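Local atomic coordinates of uncharacterized protein (Parabacteroides merdae, PDB entry 4R7F), a protein that is of unknown function but is built from immunoglobulin-like beta-sandwich domains and probably belongs with the type 9 secretion system plug proteins. Residues Lys12-Leu17 with Ile41-Leu46; Thr94-Tyr99 with Ala288-Val293; Arg225-Leu230 with Val337-Gly342; Phe275-Asp280 with Gln341-Tyr346. All blocks are in the same frame, centred on the assembly; numbering follows the deposited sequence.

Interaction 1 of 4, residues Lys12-Leu17 with Ile41-Leu46; sequences KQIKTL and INFDGL
Asp44 OD2 is the best-held polar atom, gripped twice: by a salt bridge from Lys340 NZ and a hydrogen bond with Tyr290 OH, while Asp44 OD1 accepts from Asn98 ND2. With a lysine so close, the carboxylate probably stays ionised. Asp44 and Lys15 form an antiparallel hydrogen-bonded pair, with Lys15 N 3.0 Å from Asp44 O and Asp44 N 2.9 Å from Lys15 O, the latter almost straight at 172°. Two residues along, Leu46 N donates to Gln13 O at 2.8 Å. The ladder is interrupted at Thr16 (phi 62°), whose O faces Asn42 O without a bond, and resumes where Asn42 bonds Gln18; a water lies 2.8 Å from both Thr16 O and Asn42 OD1, which also accepts from Asn98 ND2. On the Ile14 side, Ile14 CD1 comes obliquely to Phe43 CD2 at 4.0 Å, and Leu17 CD1 touches Phe43 CB and Ile41 CG2. On the other side, the Leu46 side chain crosses that of Lys15 at about a right angle, Leu46 CG 4.0 Å from Lys15 CG. Strand 14-21 edges its antiparallel sheet; strand 39-46 lies between it and strand 96-103, whose Tyr99 stacks on Phe43, and strand 129-138 packs against Ile14, Leu17 and Ile41.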
loop_
_atom_site.group_PDB
_atom_site.type_symbol
_atom_site.label_atom_id
_atom_site.label_comp_id
_atom_site.label_asym_id
_atom_site.label_seq_id
_atom_site.Cartn_x
_atom_site.Cartn_y
_atom_site.Cartn_z
ATOM N N LYS A 12 2.534 13.538 33.620
ATOM C CA LYS A 12 2.532 12.119 33.962
ATOM C C LYS A 12 1.135 11.506 34.014
ATOM O O LYS A 12 1.029 10.272 34.002
ATOM C CB LYS A 12 3.242 11.899 35.261
ATOM C CG LYS A 12 4.694 12.305 35.179
ATOM C CD LYS A 12 5.328 12.355 36.551
ATOM C CE LYS A 12 6.812 12.647 36.468
ATOM N NZ LYS A 12 7.266 13.376 37.673
ATOM N N GLN A 13 0.103 12.368 34.089
ATOM C CA GLN A 13 -1.286 11.855 34.153
ATOM C C GLN A 13 -1.921 11.650 32.752
ATOM O O GLN A 13 -2.987 11.071 32.649
ATOM C CB GLN A 13 -2.208 12.714 35.052
ATOM C CG GLN A 13 -1.923 12.712 36.569
ATOM C CD GLN A 13 -2.006 11.353 37.283
ATOM O OE1 GLN A 13 -1.340 10.381 36.912
ATOM N NE2 GLN A 13 -2.765 11.318 38.370
ATOM N N ILE A 14 -1.241 12.041 31.677
ATOM C CA ILE A 14 -1.755 11.910 30.310
ATOM C C ILE A 14 -1.075 10.713 29.621
ATOM O O ILE A 14 0.147 10.589 29.632
ATOM C CB ILE A 14 -1.460 13.244 29.528
ATOM C CG1 ILE A 14 -2.198 14.430 30.166
ATOM C CG2 ILE A 14 -1.754 13.152 28.035
ATOM C CD1 ILE A 14 -3.699 14.268 30.214
ATOM N N LYS A 15 -1.843 9.834 28.993
ATOM C CA LYS A 15 -1.245 8.680 28.316
ATOM C C LYS A 15 -1.940 8.453 27.010
ATOM O O LYS A 15 -3.088 8.887 26.819
ATOM C CB LYS A 15 -1.381 7.421 29.149
ATOM C CG LYS A 15 -0.723 7.477 30.512
ATOM C CD LYS A 15 0.789 7.461 30.404
ATOM C CE LYS A 15 1.411 7.295 31.788
ATOM N NZ LYS A 15 2.687 8.050 31.991
ATOM N N THR A 16 -1.220 7.796 26.105
ATOM C CA THR A 16 -1.783 7.217 24.880
ATOM C C THR A 16 -2.362 8.309 24.021
ATOM O O THR A 16 -3.485 8.214 23.489
ATOM C CB THR A 16 -2.808 6.112 25.234
ATOM O OG1 THR A 16 -2.225 5.253 26.227
ATOM C CG2 THR A 16 -3.177 5.300 24.029
ATOM N N LEU A 17 -1.584 9.376 23.906
ATOM C CA LEU A 17 -1.907 10.445 22.976
ATOM C C LEU A 17 -1.786 9.931 21.545
ATOM O O LEU A 17 -0.732 9.475 21.147
ATOM C CB LEU A 17 -0.974 11.612 23.159
ATOM C CG LEU A 17 -1.167 12.772 22.198
ATOM C CD1 LEU A 17 -2.508 13.445 22.423
ATOM C CD2 LEU A 17 -0.041 13.768 22.412
ATOM N N ILE A 41 -7.725 13.923 17.920
ATOM C CA ILE A 41 -6.806 13.897 19.021
ATOM C C ILE A 41 -7.456 13.098 20.127
ATOM O O ILE A 41 -8.479 13.459 20.643
ATOM C CB ILE A 41 -6.472 15.306 19.509
ATOM C CG1 ILE A 41 -5.595 16.004 18.476
ATOM C CG2 ILE A 41 -5.765 15.227 20.847
ATOM C CD1 ILE A 41 -5.794 17.489 18.404
ATOM N N ASN A 42 -6.825 11.999 20.481
ATOM C CA ASN A 42 -7.324 11.075 21.468
ATOM C C ASN A 42 -6.270 10.822 22.586
ATOM O O ASN A 42 -5.074 10.626 22.328
ATOM C CB ASN A 42 -7.663 9.785 20.744
ATOM C CG ASN A 42 -8.584 8.900 21.542
ATOM O OD1 ASN A 42 -8.229 8.390 22.605
ATOM N ND2 ASN A 42 -9.787 8.739 21.047
ATOM N N PHE A 43 -6.712 10.806 23.828
ATOM C CA PHE A 43 -5.806 10.648 24.928
ATOM C C PHE A 43 -6.553 10.243 26.162
ATOM O O PHE A 43 -7.753 10.448 26.229
ATOM C CB PHE A 43 -5.043 11.962 25.180
ATOM C CG PHE A 43 -5.887 13.089 25.687
ATOM C CD1 PHE A 43 -6.518 13.937 24.810
ATOM C CD2 PHE A 43 -6.018 13.323 27.048
ATOM C CE1 PHE A 43 -7.283 15.008 25.276
ATOM C CE2 PHE A 43 -6.784 14.389 27.526
ATOM C CZ PHE A 43 -7.413 15.239 26.636
ATOM N N ASP A 44 -5.839 9.679 27.136
ATOM C CA ASP A 44 -6.421 9.351 28.417
ATOM C C ASP A 44 -5.879 10.274 29.496
ATOM O O ASP A 44 -4.723 10.633 29.475
ATOM C CB ASP A 44 -6.096 7.918 28.806
ATOM C CG ASP A 44 -6.776 6.899 27.941
ATOM O OD1 ASP A 44 -7.825 7.194 27.334
ATOM O OD2 ASP A 44 -6.230 5.782 27.871
ATOM N N GLY A 45 -6.722 10.642 30.454
ATOM C CA GLY A 45 -6.259 11.184 31.736
ATOM C C GLY A 45 -6.392 10.136 32.848
ATOM O O GLY A 45 -7.475 9.583 33.076
ATOM N N LEU A 46 -5.301 9.840 33.550
ATOM C CA LEU A 46 -5.340 8.807 34.606
ATOM C C LEU A 46 -5.854 9.380 35.939
ATOM O O LEU A 46 -5.712 10.580 36.203
ATOM C CB LEU A 46 -3.953 8.193 34.812
ATOM C CG LEU A 46 -3.254 7.513 33.627
ATOM C CD1 LEU A 46 -2.352 6.415 34.142
ATOM C CD2 LEU A 46 -4.186 6.912 32.600
HETATM O O HOH W 1 -5.902 6.955 22.979
#

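Interaction 2 of 4, residues Thr94-Tyr99 with Ala288-Val293; sequences TQYSNY and ADYYIV
The tight part of this contact is a T-shaped pair of tyrosines. Tyr290 turns its ring edge to one face of Tyr96, CE1 standing 3.7 Å from Tyr96 CD2 near the rim, with the planes at 82° and the centroids 5.3 Å apart. Tyr96 CG takes the crowded position between backbone N and carbonyl carbon (chi1 64°), and the ring reaches across so that its OH gives a short 2.6 Å hydrogen bond to Ala288 O, in the carbonyl plane and on a lone pair. Ala288 is the first residue beyond helix 284-287. Next to the rings, Thr94 CG2 packs on Tyr290 CB at 3.7 Å. Asp289 OD1 collects two backbone donors: Thr94 N at 3.1 Å on its syn lone pair, and Tyr290 N at 2.7 Å from above the carboxylate plane; OD2 bonds Thr93 OG1. The loose side is Gln95, whose CB turns away and whose exposed, poorly ordered side chain takes no part. Beyond Tyr96 and Tyr290 the two strands diverge, and Tyr290 OH goes on to Asp44 and Thr16. Three donors in this buried seam thus meet carbonyl or carboxylate oxygens, directional bonds consistent with a defined placing of the first domain against the sheet of strand 290-298, and the donors around Asp289 would stabilise its charge.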
loop_
_atom_site.group_PDB
_atom_site.type_symbol
_atom_site.label_atom_id
_atom_site.label_comp_id
_atom_site.label_asym_id
_atom_site.label_seq_id
_atom_site.Cartn_x
_atom_site.Cartn_y
_atom_site.Cartn_z
ATOM N N THR A 94 -6.466 -0.044 36.322
ATOM C CA THR A 94 -5.954 1.298 36.247
ATOM C C THR A 94 -7.131 2.140 35.754
ATOM O O THR A 94 -7.680 1.908 34.652
ATOM C CB THR A 94 -4.745 1.362 35.273
ATOM O OG1 THR A 94 -3.744 0.432 35.679
ATOM C CG2 THR A 94 -4.160 2.740 35.222
ATOM N N GLN A 95 -7.547 3.091 36.579
ATOM C CA GLN A 95 -8.657 3.945 36.213
ATOM C C GLN A 95 -8.188 5.152 35.407
ATOM O O GLN A 95 -7.128 5.734 35.659
ATOM C CB GLN A 95 -9.422 4.395 37.452
ATOM C CG GLN A 95 -10.369 3.329 37.974
ATOM C CD GLN A 95 -10.935 3.684 39.327
ATOM O OE1 GLN A 95 -10.779 4.810 39.799
ATOM N NE2 GLN A 95 -11.590 2.725 39.963
ATOM N N TYR A 96 -9.017 5.522 34.442
ATOM C CA TYR A 96 -8.766 6.648 33.582
ATOM C C TYR A 96 -10.050 7.106 32.900
ATOM O O TYR A 96 -11.057 6.373 32.860
ATOM C CB TYR A 96 -7.721 6.241 32.514
ATOM C CG TYR A 96 -8.168 5.158 31.585
ATOM C CD1 TYR A 96 -8.864 5.462 30.435
ATOM C CD2 TYR A 96 -7.887 3.818 31.843
ATOM C CE1 TYR A 96 -9.280 4.468 29.549
ATOM C CE2 TYR A 96 -8.295 2.819 30.965
ATOM C CZ TYR A 96 -9.002 3.152 29.805
ATOM O OH TYR A 96 -9.437 2.170 28.894
ATOM N N SER A 97 -9.997 8.311 32.339
ATOM C CA SER A 97 -11.032 8.779 31.417
ATOM C C SER A 97 -10.366 8.943 30.034
ATOM O O SER A 97 -9.203 9.253 29.934
ATOM C CB SER A 97 -11.694 10.091 31.898
ATOM O OG SER A 97 -11.837 10.165 33.313
ATOM N N ASN A 98 -11.128 8.705 28.984
ATOM C CA ASN A 98 -10.670 8.782 27.621
ATOM C C ASN A 98 -11.351 9.955 26.941
ATOM O O ASN A 98 -12.571 10.087 27.017
ATOM C CB ASN A 98 -11.050 7.487 26.906
ATOM C CG ASN A 98 -10.747 7.522 25.440
ATOM O OD1 ASN A 98 -11.649 7.392 24.597
ATOM N ND2 ASN A 98 -9.460 7.689 25.119
ATOM N N TYR A 99 -10.555 10.771 26.256
ATOM C CA TYR A 99 -10.969 12.050 25.693
ATOM C C TYR A 99 -10.727 12.059 24.196
ATOM O O TYR A 99 -9.786 11.455 23.688
ATOM C CB TYR A 99 -10.150 13.179 26.298
ATOM C CG TYR A 99 -10.362 13.370 27.785
ATOM C CD1 TYR A 99 -9.727 12.548 28.703
ATOM C CD2 TYR A 99 -11.212 14.380 28.276
ATOM C CE1 TYR A 99 -9.922 12.706 30.063
ATOM C CE2 TYR A 99 -11.412 14.555 29.646
ATOM C CZ TYR A 99 -10.779 13.698 30.534
ATOM O OH TYR A 99 -10.942 13.843 31.890
ATOM N N ALA A 288 -9.752 -1.086 27.586
ATOM C CA ALA A 288 -8.360 -1.544 27.661
ATOM C C ALA A 288 -7.713 -1.046 28.935
ATOM O O ALA A 288 -7.872 0.122 29.299
ATOM C CB ALA A 288 -7.596 -1.044 26.468
ATOM N N ASP A 289 -6.998 -1.931 29.608
ATOM C CA ASP A 289 -6.354 -1.616 30.880
ATOM C C ASP A 289 -4.914 -1.123 30.607
ATOM O O ASP A 289 -4.449 -1.172 29.462
ATOM C CB ASP A 289 -6.368 -2.893 31.768
ATOM C CG ASP A 289 -6.253 -2.592 33.250
ATOM O OD1 ASP A 289 -5.957 -1.420 33.606
ATOM O OD2 ASP A 289 -6.443 -3.532 34.064
ATOM N N TYR A 290 -4.226 -0.665 31.656
ATOM C CA TYR A 290 -2.864 -0.149 31.579
ATOM C C TYR A 290 -2.041 -1.098 32.412
ATOM O O TYR A 290 -2.322 -1.278 33.595
ATOM C CB TYR A 290 -2.723 1.302 32.151
ATOM C CG TYR A 290 -3.040 2.428 31.151
ATOM C CD1 TYR A 290 -4.339 2.904 30.974
ATOM C CD2 TYR A 290 -2.057 2.977 30.368
ATOM C CE1 TYR A 290 -4.634 3.899 30.058
ATOM C CE2 TYR A 290 -2.340 3.972 29.439
ATOM C CZ TYR A 290 -3.615 4.431 29.281
ATOM O OH TYR A 290 -3.856 5.418 28.358
ATOM N N TYR A 291 -1.016 -1.686 31.792
ATOM C CA TYR A 291 -0.117 -2.622 32.442
ATOM C C TYR A 291 1.286 -2.024 32.383
ATOM O O TYR A 291 1.566 -1.180 31.540
ATOM C CB TYR A 291 -0.134 -3.987 31.736
ATOM C CG TYR A 291 -1.458 -4.771 31.759
ATOM C CD1 TYR A 291 -2.581 -4.335 32.481
ATOM C CD2 TYR A 291 -1.580 -5.967 31.058
ATOM C CE1 TYR A 291 -3.770 -5.066 32.486
ATOM C CE2 TYR A 291 -2.759 -6.703 31.074
ATOM C CZ TYR A 291 -3.852 -6.255 31.790
ATOM O OH TYR A 291 -5.025 -6.987 31.786
ATOM N N ILE A 292 2.162 -2.439 33.288
ATOM C CA ILE A 292 3.563 -2.070 33.201
ATOM C C ILE A 292 4.213 -3.009 32.216
ATOM O O ILE A 292 4.263 -4.212 32.461
ATOM C CB ILE A 292 4.321 -2.252 34.518
ATOM C CG1 ILE A 292 3.694 -1.442 35.640
ATOM C CG2 ILE A 292 5.774 -1.832 34.352
ATOM C CD1 ILE A 292 3.774 0.033 35.396
ATOM N N VAL A 293 4.721 -2.481 31.106
ATOM C CA VAL A 293 5.417 -3.345 30.155
ATOM C C VAL A 293 6.926 -3.220 30.288
ATOM O O VAL A 293 7.441 -2.124 30.329
ATOM C CB VAL A 293 4.965 -3.057 28.741
ATOM C CG1 VAL A 293 5.629 -4.003 27.764
ATOM C CG2 VAL A 293 3.444 -3.141 28.685
#

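Interaction 3 of 4, residues Arg225-Leu230 with Val337-Gly342; sequences RRMEFL and VLLKQG
Phe229 leaves the backbone with CG in the crowded position between N and the carbonyl carbon (chi1 62°), which swings the ring from CB over the turn at Gln341. Phe229 CD1 then lies 4.0 Å from Gly342 O, while CD2 is near Gln341 CG. Phe229 CE2 presses on Gln341 CA at 3.4 Å, and the tip, Phe229 CZ, meets Lys340 O at 3.6 Å and Leu339 CB at 4.0 Å. One ring face thus lies over the peptide from Gln341 to Gly342, and Leu339 O sits at the ring edge, in its plane. The backbone of the same residue is tied too: Phe229 N donates to Gly342 O at 3.1 Å, nearly straight at 161°, and that oxygen takes a CA-H...O contact from Glu228. Near the ring contact, selenomethionine Met227 bends its chain to put CE 3.9 Å from Leu339 CD1, and Leu230 CD2 covers Gly342 CA. Gln341 OE1 binds Asp289 N. The touching parts, 227-230 and 339-342, run 78° apart end to end, across the interior of a beta-sandwich: strand 225-228 pairs with strand 342-352, whereas strand 332-340 belongs to the other sheet, next to strand 290-298, and Phe229 packs between the sheets against Val293 and Val251.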
loop_
_atom_site.group_PDB
_atom_site.type_symbol
_atom_site.label_atom_id
_atom_site.label_comp_id
_atom_site.label_asym_id
_atom_site.label_seq_id
_atom_site.Cartn_x
_atom_site.Cartn_y
_atom_site.Cartn_z
ATOM N N ARG A 225 9.854 -4.069 15.471
ATOM C CA ARG A 225 9.540 -5.141 16.373
ATOM C C ARG A 225 8.094 -5.020 16.794
ATOM O O ARG A 225 7.551 -3.897 16.892
ATOM C CB ARG A 225 10.421 -5.065 17.625
ATOM C CG ARG A 225 11.901 -5.280 17.371
ATOM C CD ARG A 225 12.724 -4.765 18.540
ATOM N NE ARG A 225 14.130 -4.634 18.235
ATOM C CZ ARG A 225 15.023 -5.613 18.327
ATOM N NH1 ARG A 225 14.677 -6.838 18.698
ATOM N NH2 ARG A 225 16.281 -5.355 18.037
ATOM N N ARG A 226 7.472 -6.174 17.057
ATOM C CA ARG A 226 6.042 -6.198 17.424
ATOM C C ARG A 226 5.828 -7.006 18.667
ATOM O O ARG A 226 6.586 -7.937 18.981
ATOM C CB ARG A 226 5.159 -6.726 16.288
ATOM C CG ARG A 226 5.212 -5.889 15.008
ATOM C CD ARG A 226 4.918 -6.698 13.752
ATOM N NE ARG A 226 3.603 -7.370 13.782
ATOM C CZ ARG A 226 3.370 -8.646 13.452
ATOM N NH1 ARG A 226 4.347 -9.458 13.045
ATOM N NH2 ARG A 226 2.137 -9.123 13.521
HETATM N N MSE A 227 4.755 -6.631 19.356
HETATM C CA MSE A 227 4.422 -7.128 20.680
HETATM C C MSE A 227 2.945 -6.867 20.833
HETATM O O MSE A 227 2.442 -5.885 20.290
HETATM C CB MSE A 227 5.352 -6.231 21.504
HETATM C CG MSE A 227 5.117 -6.101 22.957
HETATM SE SE MSE A 227 3.706 -4.857 23.370
HETATM C CE MSE A 227 4.528 -3.194 23.976
ATOM N N GLU A 228 2.227 -7.734 21.542
ATOM C CA GLU A 228 0.779 -7.559 21.767
ATOM C C GLU A 228 0.415 -8.111 23.113
ATOM O O GLU A 228 0.891 -9.181 23.487
ATOM C CB GLU A 228 -0.067 -8.362 20.787
ATOM C CG GLU A 228 0.005 -7.989 19.326
ATOM C CD GLU A 228 -1.028 -8.751 18.504
ATOM O OE1 GLU A 228 -2.021 -9.218 19.108
ATOM O OE2 GLU A 228 -0.841 -8.886 17.267
ATOM N N PHE A 229 -0.470 -7.419 23.817
ATOM C CA PHE A 229 -0.975 -7.938 25.081
ATOM C C PHE A 229 -2.428 -7.552 25.238
ATOM O O PHE A 229 -2.772 -6.555 25.874
ATOM C CB PHE A 229 -0.117 -7.524 26.279
ATOM C CG PHE A 229 -0.037 -6.029 26.519
ATOM C CD1 PHE A 229 0.773 -5.212 25.730
ATOM C CD2 PHE A 229 -0.717 -5.450 27.588
ATOM C CE1 PHE A 229 0.858 -3.848 25.984
ATOM C CE2 PHE A 229 -0.646 -4.088 27.831
ATOM C CZ PHE A 229 0.140 -3.280 27.029
ATOM N N LEU A 230 -3.270 -8.411 24.671
ATOM C CA LEU A 230 -4.688 -8.189 24.576
ATOM C C LEU A 230 -5.469 -8.726 25.771
ATOM O O LEU A 230 -6.646 -8.395 25.933
ATOM C CB LEU A 230 -5.212 -8.833 23.307
ATOM C CG LEU A 230 -4.550 -8.430 22.002
ATOM C CD1 LEU A 230 -5.290 -9.101 20.849
ATOM C CD2 LEU A 230 -4.527 -6.920 21.832
ATOM N N VAL A 337 7.476 0.574 31.162
ATOM C CA VAL A 337 6.612 1.621 30.631
ATOM C C VAL A 337 5.155 1.239 30.879
ATOM O O VAL A 337 4.723 0.144 30.537
ATOM C CB VAL A 337 6.812 1.728 29.099
ATOM C CG1 VAL A 337 6.015 2.896 28.536
ATOM C CG2 VAL A 337 8.284 1.849 28.795
ATOM N N LEU A 338 4.383 2.155 31.426
ATOM C CA LEU A 338 2.961 1.926 31.569
ATOM C C LEU A 338 2.262 2.232 30.237
ATOM O O LEU A 338 2.245 3.362 29.768
ATOM C CB LEU A 338 2.398 2.804 32.679
ATOM C CG LEU A 338 0.948 2.536 33.102
ATOM C CD1 LEU A 338 0.868 1.302 33.991
ATOM C CD2 LEU A 338 0.345 3.724 33.835
ATOM N N LEU A 339 1.654 1.190 29.691
ATOM C CA LEU A 339 1.047 1.155 28.380
ATOM C C LEU A 339 -0.359 0.539 28.446
ATOM O O LEU A 339 -0.632 -0.422 29.207
ATOM C CB LEU A 339 1.911 0.307 27.422
ATOM C CG LEU A 339 3.277 0.912 27.062
ATOM C CD1 LEU A 339 4.114 -0.048 26.245
ATOM C CD2 LEU A 339 3.101 2.208 26.300
ATOM N N LYS A 340 -1.238 1.117 27.641
ATOM C CA LYS A 340 -2.580 0.599 27.409
ATOM C C LYS A 340 -2.511 -0.602 26.492
ATOM O O LYS A 340 -1.773 -0.622 25.498
ATOM C CB LYS A 340 -3.437 1.688 26.790
ATOM C CG LYS A 340 -4.930 1.452 26.804
ATOM C CD LYS A 340 -5.649 2.630 26.134
ATOM C CE LYS A 340 -7.131 2.656 26.462
ATOM N NZ LYS A 340 -7.703 4.021 26.352
ATOM N N GLN A 341 -3.291 -1.610 26.834
ATOM C CA GLN A 341 -3.339 -2.850 26.084
ATOM C C GLN A 341 -3.577 -2.666 24.588
ATOM O O GLN A 341 -4.411 -1.845 24.187
ATOM C CB GLN A 341 -4.462 -3.726 26.609
ATOM C CG GLN A 341 -4.270 -4.261 27.990
ATOM C CD GLN A 341 -5.487 -5.060 28.394
ATOM O OE1 GLN A 341 -6.521 -4.489 28.756
ATOM N NE2 GLN A 341 -5.380 -6.379 28.299
ATOM N N GLY A 342 -2.893 -3.487 23.792
ATOM C CA GLY A 342 -3.008 -3.444 22.337
ATOM C C GLY A 342 -1.825 -4.095 21.618
ATOM O O GLY A 342 -1.060 -4.858 22.225
#

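Interaction 4 of 4, residues Phe275-Asp280 with Gln341-Tyr346; sequences FIRCSD and QGSYNY
Backbone hydrogen bonds come first. Phe275 and Ser343 form an antiparallel hydrogen-bonded pair, with Phe275 N 2.8 Å from Ser343 O and Ser343 N 2.9 Å from Phe275 O, both in the carbonyl planes. A longer bond follows two residues on: Arg277 N reaches Gln341 O at 3.3 Å from above the carbonyl plane. Between them the chains close in on Gly342, whose bare CA lies 3.1 Å from Phe275 O in a CA-H...O contact. The arrangement places strand 274-276 along one edge of strand 342-352, beside Ser343, in a sandwich sheet where strand 225-228 takes the other edge; the chain has just switched sheets at Gln341. The single polar link between side chains is from Arg277, extended from CG to NE, so that NH1 gives Ser343 OG a 3.0 Å bond, bent at 137° but in the guanidinium plane. Phe275 CB lies over the centre of one guanidinium face, 3.8 Å above its plane. Van der Waals contacts are lighter: Ile276 CD1 lies 4.4 Å from Tyr344 CZ and touches Tyr344 OH, which is hydrogen-bonded to Lys340 O. Cys278 CB touches Gln341 OE1, itself held by Asp289 N, and Cys278 SG forms a disulfide with Cys281.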
loop_
_atom_site.group_PDB
_atom_site.type_symbol
_atom_site.label_atom_id
_atom_site.label_comp_id
_atom_site.label_asym_id
_atom_site.label_seq_id
_atom_site.Cartn_x
_atom_site.Cartn_y
_atom_site.Cartn_z
ATOM N N PHE A 275 -1.973 0.048 18.265
ATOM C CA PHE A 275 -3.409 -0.077 18.097
ATOM C C PHE A 275 -3.968 -0.575 19.394
ATOM O O PHE A 275 -3.560 -1.631 19.871
ATOM C CB PHE A 275 -3.717 -1.069 16.994
ATOM C CG PHE A 275 -3.060 -0.714 15.703
ATOM C CD1 PHE A 275 -1.773 -1.159 15.424
ATOM C CD2 PHE A 275 -3.685 0.142 14.808
ATOM C CE1 PHE A 275 -1.126 -0.771 14.268
ATOM C CE2 PHE A 275 -3.053 0.504 13.647
ATOM C CZ PHE A 275 -1.773 0.049 13.380
ATOM N N ILE A 276 -4.884 0.194 19.969
ATOM C CA ILE A 276 -5.460 -0.143 21.260
ATOM C C ILE A 276 -6.589 -1.162 21.041
ATOM O O ILE A 276 -7.533 -0.898 20.324
ATOM C CB ILE A 276 -5.972 1.098 21.978
ATOM C CG1 ILE A 276 -4.838 2.126 22.187
ATOM C CG2 ILE A 276 -6.639 0.705 23.286
ATOM C CD1 ILE A 276 -3.627 1.634 22.966
ATOM N N ARG A 277 -6.432 -2.323 21.684
ATOM C CA ARG A 277 -7.263 -3.505 21.470
ATOM C C ARG A 277 -7.231 -4.334 22.767
ATOM O O ARG A 277 -6.258 -4.291 23.517
ATOM C CB ARG A 277 -6.720 -4.365 20.306
ATOM C CG ARG A 277 -6.468 -3.655 18.974
ATOM C CD ARG A 277 -5.802 -4.587 17.959
ATOM N NE ARG A 277 -5.972 -4.164 16.563
ATOM C CZ ARG A 277 -5.056 -4.370 15.627
ATOM N NH1 ARG A 277 -3.928 -4.969 15.961
ATOM N NH2 ARG A 277 -5.247 -3.979 14.373
ATOM N N CYS A 278 -8.296 -5.074 23.046
ATOM C CA CYS A 278 -8.267 -6.076 24.113
ATOM C C CYS A 278 -9.271 -7.176 23.781
ATOM O O CYS A 278 -10.175 -6.936 22.981
ATOM C CB CYS A 278 -8.500 -5.465 25.501
ATOM S SG CYS A 278 -9.712 -4.152 25.582
ATOM N N SER A 279 -9.074 -8.376 24.345
ATOM C CA SER A 279 -9.911 -9.551 24.040
ATOM C C SER A 279 -11.385 -9.342 24.433
ATOM O O SER A 279 -11.689 -9.062 25.602
ATOM C CB SER A 279 -9.343 -10.788 24.743
ATOM O OG SER A 279 -8.269 -11.334 23.993
ATOM N N ASP A 280 -12.291 -9.460 23.460
ATOM C CA ASP A 280 -13.750 -9.304 23.689
ATOM C C ASP A 280 -14.149 -7.883 24.098
ATOM O O ASP A 280 -15.145 -7.690 24.803
ATOM C CB ASP A 280 -14.280 -10.291 24.758
ATOM C CG ASP A 280 -14.004 -11.756 24.421
ATOM O OD1 ASP A 280 -14.071 -12.148 23.231
ATOM O OD2 ASP A 280 -13.739 -12.523 25.371
ATOM N N GLN A 341 -3.291 -1.610 26.834
ATOM C CA GLN A 341 -3.339 -2.850 26.084
ATOM C C GLN A 341 -3.577 -2.666 24.588
ATOM O O GLN A 341 -4.411 -1.845 24.187
ATOM C CB GLN A 341 -4.462 -3.726 26.609
ATOM C CG GLN A 341 -4.270 -4.261 27.990
ATOM C CD GLN A 341 -5.487 -5.060 28.394
ATOM O OE1 GLN A 341 -6.521 -4.489 28.756
ATOM N NE2 GLN A 341 -5.380 -6.379 28.299
ATOM N N GLY A 342 -2.893 -3.487 23.792
ATOM C CA GLY A 342 -3.008 -3.444 22.337
ATOM C C GLY A 342 -1.825 -4.095 21.618
ATOM O O GLY A 342 -1.060 -4.858 22.225
ATOM N N SER A 343 -1.691 -3.782 20.325
ATOM C CA SER A 343 -0.562 -4.219 19.480
ATOM C C SER A 343 0.355 -3.048 19.291
ATOM O O SER A 343 -0.084 -1.984 18.837
ATOM C CB SER A 343 -1.024 -4.691 18.088
ATOM O OG SER A 343 -2.059 -5.650 18.193
ATOM N N TYR A 344 1.628 -3.246 19.601
ATOM C CA TYR A 344 2.634 -2.171 19.486
ATOM C C TYR A 344 3.748 -2.521 18.512
ATOM O O TYR A 344 4.305 -3.625 18.571
ATOM C CB TYR A 344 3.233 -1.849 20.872
ATOM C CG TYR A 344 2.281 -1.079 21.790
ATOM C CD1 TYR A 344 1.192 -1.711 22.418
ATOM C CD2 TYR A 344 2.477 0.288 22.050
ATOM C CE1 TYR A 344 0.329 -1.005 23.249
ATOM C CE2 TYR A 344 1.614 0.993 22.861
ATOM C CZ TYR A 344 0.535 0.345 23.452
ATOM O OH TYR A 344 -0.300 1.072 24.263
ATOM N N ASN A 345 4.068 -1.582 17.618
ATOM C CA ASN A 345 5.366 -1.584 16.942
ATOM C C ASN A 345 6.382 -0.808 17.805
ATOM O O ASN A 345 6.050 0.199 18.434
ATOM C CB ASN A 345 5.321 -0.847 15.594
ATOM C CG ASN A 345 4.579 -1.586 14.475
ATOM O OD1 ASN A 345 4.788 -1.269 13.315
ATOM N ND2 ASN A 345 3.707 -2.517 14.795
ATOM N N TYR A 346 7.642 -1.207 17.749
ATOM C CA TYR A 346 8.685 -0.501 18.451
ATOM C C TYR A 346 10.048 -0.865 17.899
ATOM O O TYR A 346 10.197 -1.871 17.233
ATOM C CB TYR A 346 8.625 -0.775 19.975
ATOM C CG TYR A 346 9.028 -2.178 20.415
ATOM C CD1 TYR A 346 8.149 -3.253 20.347
ATOM C CD2 TYR A 346 10.291 -2.418 20.932
ATOM C CE1 TYR A 346 8.545 -4.530 20.789
ATOM C CE2 TYR A 346 10.684 -3.677 21.356
ATOM C CZ TYR A 346 9.826 -4.736 21.276
ATOM O OH TYR A 346 10.271 -5.971 21.732
#

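Interactions 3 and 4 are the closest pair, centres about 6 Å apart; they share Gln341 and Gly342, where strand 332-340 passes into strand 342-352 and so from one sheet to another. Interaction 1 lies within the first domain, about 15 Å and 16 Å from their centres. Interaction 2, about 9 Å from interaction 1 and 12 Å from each of the others, joins strand 96-103, of the same sheet as strand 39-46, to strand 290-298, the neighbour of strand 332-340. Along the chain interaction 1 closes first, whereas interaction 2 crosses 3 and 4. Interaction 2 links the first domain to the later sandwich, and Asp44 of interaction 1 reaches Lys340 of interaction 3 across that boundary.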